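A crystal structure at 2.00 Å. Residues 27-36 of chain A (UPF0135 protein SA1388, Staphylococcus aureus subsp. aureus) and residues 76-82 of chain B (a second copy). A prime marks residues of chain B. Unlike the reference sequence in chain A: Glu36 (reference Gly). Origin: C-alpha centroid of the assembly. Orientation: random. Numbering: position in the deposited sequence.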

# COMPACT_ATOMS: atom_id res chain seq x y z
N ASP A 27 -16.16 -4.24 15.20
CA ASP A 27 -16.34 -4.19 16.66
C ASP A 27 -16.03 -5.56 17.31
O ASP A 27 -15.95 -6.58 16.65
CB ASP A 27 -17.78 -3.81 16.97
CG ASP A 27 -17.98 -3.17 18.35
OD1 ASP A 27 -17.05 -3.04 19.17
OD2 ASP A 27 -19.12 -2.78 18.60
N ASN A 28 -15.90 -5.58 18.63
CA ASN A 28 -15.65 -6.83 19.30
C ASN A 28 -16.67 -6.91 20.45
O ASN A 28 -16.51 -6.24 21.46
CB ASN A 28 -14.21 -6.83 19.80
CG ASN A 28 -13.76 -8.19 20.34
OD1 ASN A 28 -13.00 -8.26 21.33
ND2 ASN A 28 -14.20 -9.26 19.71
N VAL A 29 -17.71 -7.71 20.25
CA VAL A 29 -18.87 -7.78 21.16
C VAL A 29 -19.17 -9.23 21.57
O VAL A 29 -18.72 -10.16 20.92
CB VAL A 29 -20.18 -7.15 20.54
CG1 VAL A 29 -20.04 -5.62 20.31
CG2 VAL A 29 -20.58 -7.87 19.25
N GLY A 30 -19.97 -9.39 22.64
CA GLY A 30 -20.36 -10.69 23.13
C GLY A 30 -19.59 -11.06 24.36
O GLY A 30 -19.07 -10.20 25.06
N LEU A 31 -19.50 -12.35 24.62
CA LEU A 31 -18.68 -12.85 25.69
C LEU A 31 -17.20 -12.70 25.32
O LEU A 31 -16.66 -13.45 24.50
CB LEU A 31 -19.01 -14.31 25.99
CG LEU A 31 -18.28 -14.93 27.18
CD1 LEU A 31 -18.63 -14.25 28.49
CD2 LEU A 31 -18.57 -16.48 27.25
N LEU A 32 -16.53 -11.76 25.98
CA LEU A 32 -15.12 -11.53 25.69
C LEU A 32 -14.20 -12.34 26.58
O LEU A 32 -13.13 -12.74 26.15
CB LEU A 32 -14.76 -10.03 25.76
CG LEU A 32 -15.50 -9.04 24.83
CD1 LEU A 32 -14.75 -7.69 24.78
CD2 LEU A 32 -15.63 -9.65 23.40
N ILE A 33 -14.58 -12.51 27.84
CA ILE A 33 -13.73 -13.21 28.80
C ILE A 33 -14.72 -14.04 29.63
O ILE A 33 -15.63 -13.46 30.24
CB ILE A 33 -12.94 -12.25 29.70
CG1 ILE A 33 -11.96 -11.38 28.88
CG2 ILE A 33 -12.21 -13.05 30.76
CD1 ILE A 33 -11.37 -10.25 29.63
N GLY A 34 -14.60 -15.37 29.61
CA GLY A 34 -15.45 -16.13 30.49
C GLY A 34 -15.69 -17.55 30.05
O GLY A 34 -15.00 -18.07 29.19
N ASP A 35 -16.70 -18.15 30.67
CA ASP A 35 -17.05 -19.56 30.51
C ASP A 35 -18.58 -19.60 30.44
O ASP A 35 -19.27 -19.29 31.44
CB ASP A 35 -16.55 -20.33 31.73
CG ASP A 35 -16.77 -21.82 31.63
OD1 ASP A 35 -17.64 -22.27 30.88
OD2 ASP A 35 -16.04 -22.55 32.31
N GLU A 36 -19.11 -19.96 29.28
CA GLU A 36 -20.54 -19.90 29.07
C GLU A 36 -21.37 -20.89 29.90
O GLU A 36 -22.58 -20.72 29.98
CB GLU A 36 -20.88 -20.05 27.61
CG GLU A 36 -20.55 -21.44 27.06
CD GLU A 36 -21.15 -21.68 25.72
OE1 GLU A 36 -21.48 -20.70 25.02
OE2 GLU A 36 -21.30 -22.87 25.34
N VAL B 76 -5.44 -11.97 20.53
CA VAL B 76 -6.66 -12.72 20.77
C VAL B 76 -7.78 -11.72 21.00
O VAL B 76 -7.57 -10.70 21.65
CB VAL B 76 -6.51 -13.74 21.94
CG1 VAL B 76 -5.27 -14.62 21.73
CG2 VAL B 76 -6.43 -13.03 23.25
N THR B 77 -8.95 -11.97 20.42
CA THR B 77 -10.09 -11.08 20.63
C THR B 77 -11.03 -11.56 21.74
O THR B 77 -11.95 -10.83 22.14
CB THR B 77 -10.88 -10.84 19.36
OG1 THR B 77 -11.22 -12.10 18.77
CG2 THR B 77 -10.07 -10.01 18.36
N SER B 78 -10.81 -12.78 22.22
CA SER B 78 -11.58 -13.28 23.37
C SER B 78 -10.83 -14.34 24.16
O SER B 78 -9.91 -14.97 23.66
CB SER B 78 -12.91 -13.86 22.91
OG SER B 78 -12.69 -15.12 22.33
N LEU B 79 -11.27 -14.55 25.40
CA LEU B 79 -10.65 -15.55 26.25
C LEU B 79 -11.78 -16.34 26.90
O LEU B 79 -12.16 -16.11 28.07
CB LEU B 79 -9.73 -14.87 27.28
CG LEU B 79 -8.54 -14.15 26.63
CD1 LEU B 79 -7.82 -13.20 27.57
CD2 LEU B 79 -7.54 -15.19 26.10
N LYS B 80 -12.36 -17.22 26.09
CA LYS B 80 -13.45 -18.10 26.51
C LYS B 80 -12.93 -19.50 26.84
O LYS B 80 -11.76 -19.80 26.54
CB LYS B 80 -14.50 -18.19 25.41
CG LYS B 80 -15.32 -16.91 25.33
CD LYS B 80 -16.28 -16.91 24.16
CE LYS B 80 -15.55 -17.14 22.84
NZ LYS B 80 -16.56 -16.98 21.73
N ALA B 81 -13.77 -20.33 27.46
CA ALA B 81 -13.39 -21.68 27.87
C ALA B 81 -13.47 -22.64 26.69
O ALA B 81 -14.21 -23.61 26.74
CB ALA B 81 -14.29 -22.17 29.00
N ASN B 82 -12.70 -22.37 25.65
CA ASN B 82 -12.82 -23.10 24.41
C ASN B 82 -11.54 -22.81 23.62
O ASN B 82 -10.98 -21.73 23.75
CB ASN B 82 -14.03 -22.51 23.68
CG ASN B 82 -14.05 -22.77 22.22
OD1 ASN B 82 -13.78 -21.87 21.40
ND2 ASN B 82 -14.38 -24.01 21.85
O HOH W 1 -16.24 -13.65 21.88
O HOH W 2 -17.20 -20.48 26.96

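The two stretches meet along a short run of parallel backbone, Leu32 to Asp35 lying beside Ser78′ to Ala81′ with paired CA atoms 4.6 to 5.0 Å apart. The register centres on Ile33 and Leu79′. Leu79′ is bonded through both its backbone polar groups: its N donates to Leu32 O (2.7 Å), and its O accepts from Gly34 N (3.0 Å). One residue thus reaches the two that flank Ile33, the signature of a parallel bridge. Leu79′ O also lies 3.4 Å from Ile33 CA in a CA-H...O contact, and Gly34 O makes another with Lys80′ CA at 3.1 Å. Such contacts arise because the CA hydrogen, slightly polarised by its neighbouring amides, can face a carbonyl across the strands.

Gly34 suits its place for a local reason. At its backbone angles, phi 156° and psi -165°, a CB would jam against the carbonyl O of Ile33 and would also be crowded by Leu31 CD1.

Ile33 and Leu79′ send their side chains to the same face of the sheet, where Ile33 CG1 approaches Leu79′ CB at 4.4 Å; both residues are buried, as suits branched hydrocarbon chains. Lys80′ points to the other face. Its aliphatic part packs on Leu31, with CG 3.8 Å from Leu31 CD2, while its charged end remains free to meet solvent: water 1 donates to Leu31 O (2.7 Å) and weakly accepts from Lys80′ NZ (3.3 Å). A long chain with an apolar stem and a polar tip serves both environments.

Farther along, the small methyl CB of Ala81′ points toward chain A and rests 3.6 Å from Asp35 CG. Water 2 accepts from Glu36 N (3.0 Å) and weakly from Ala81′ N (3.5 Å), linking the chains beyond the paired backbone.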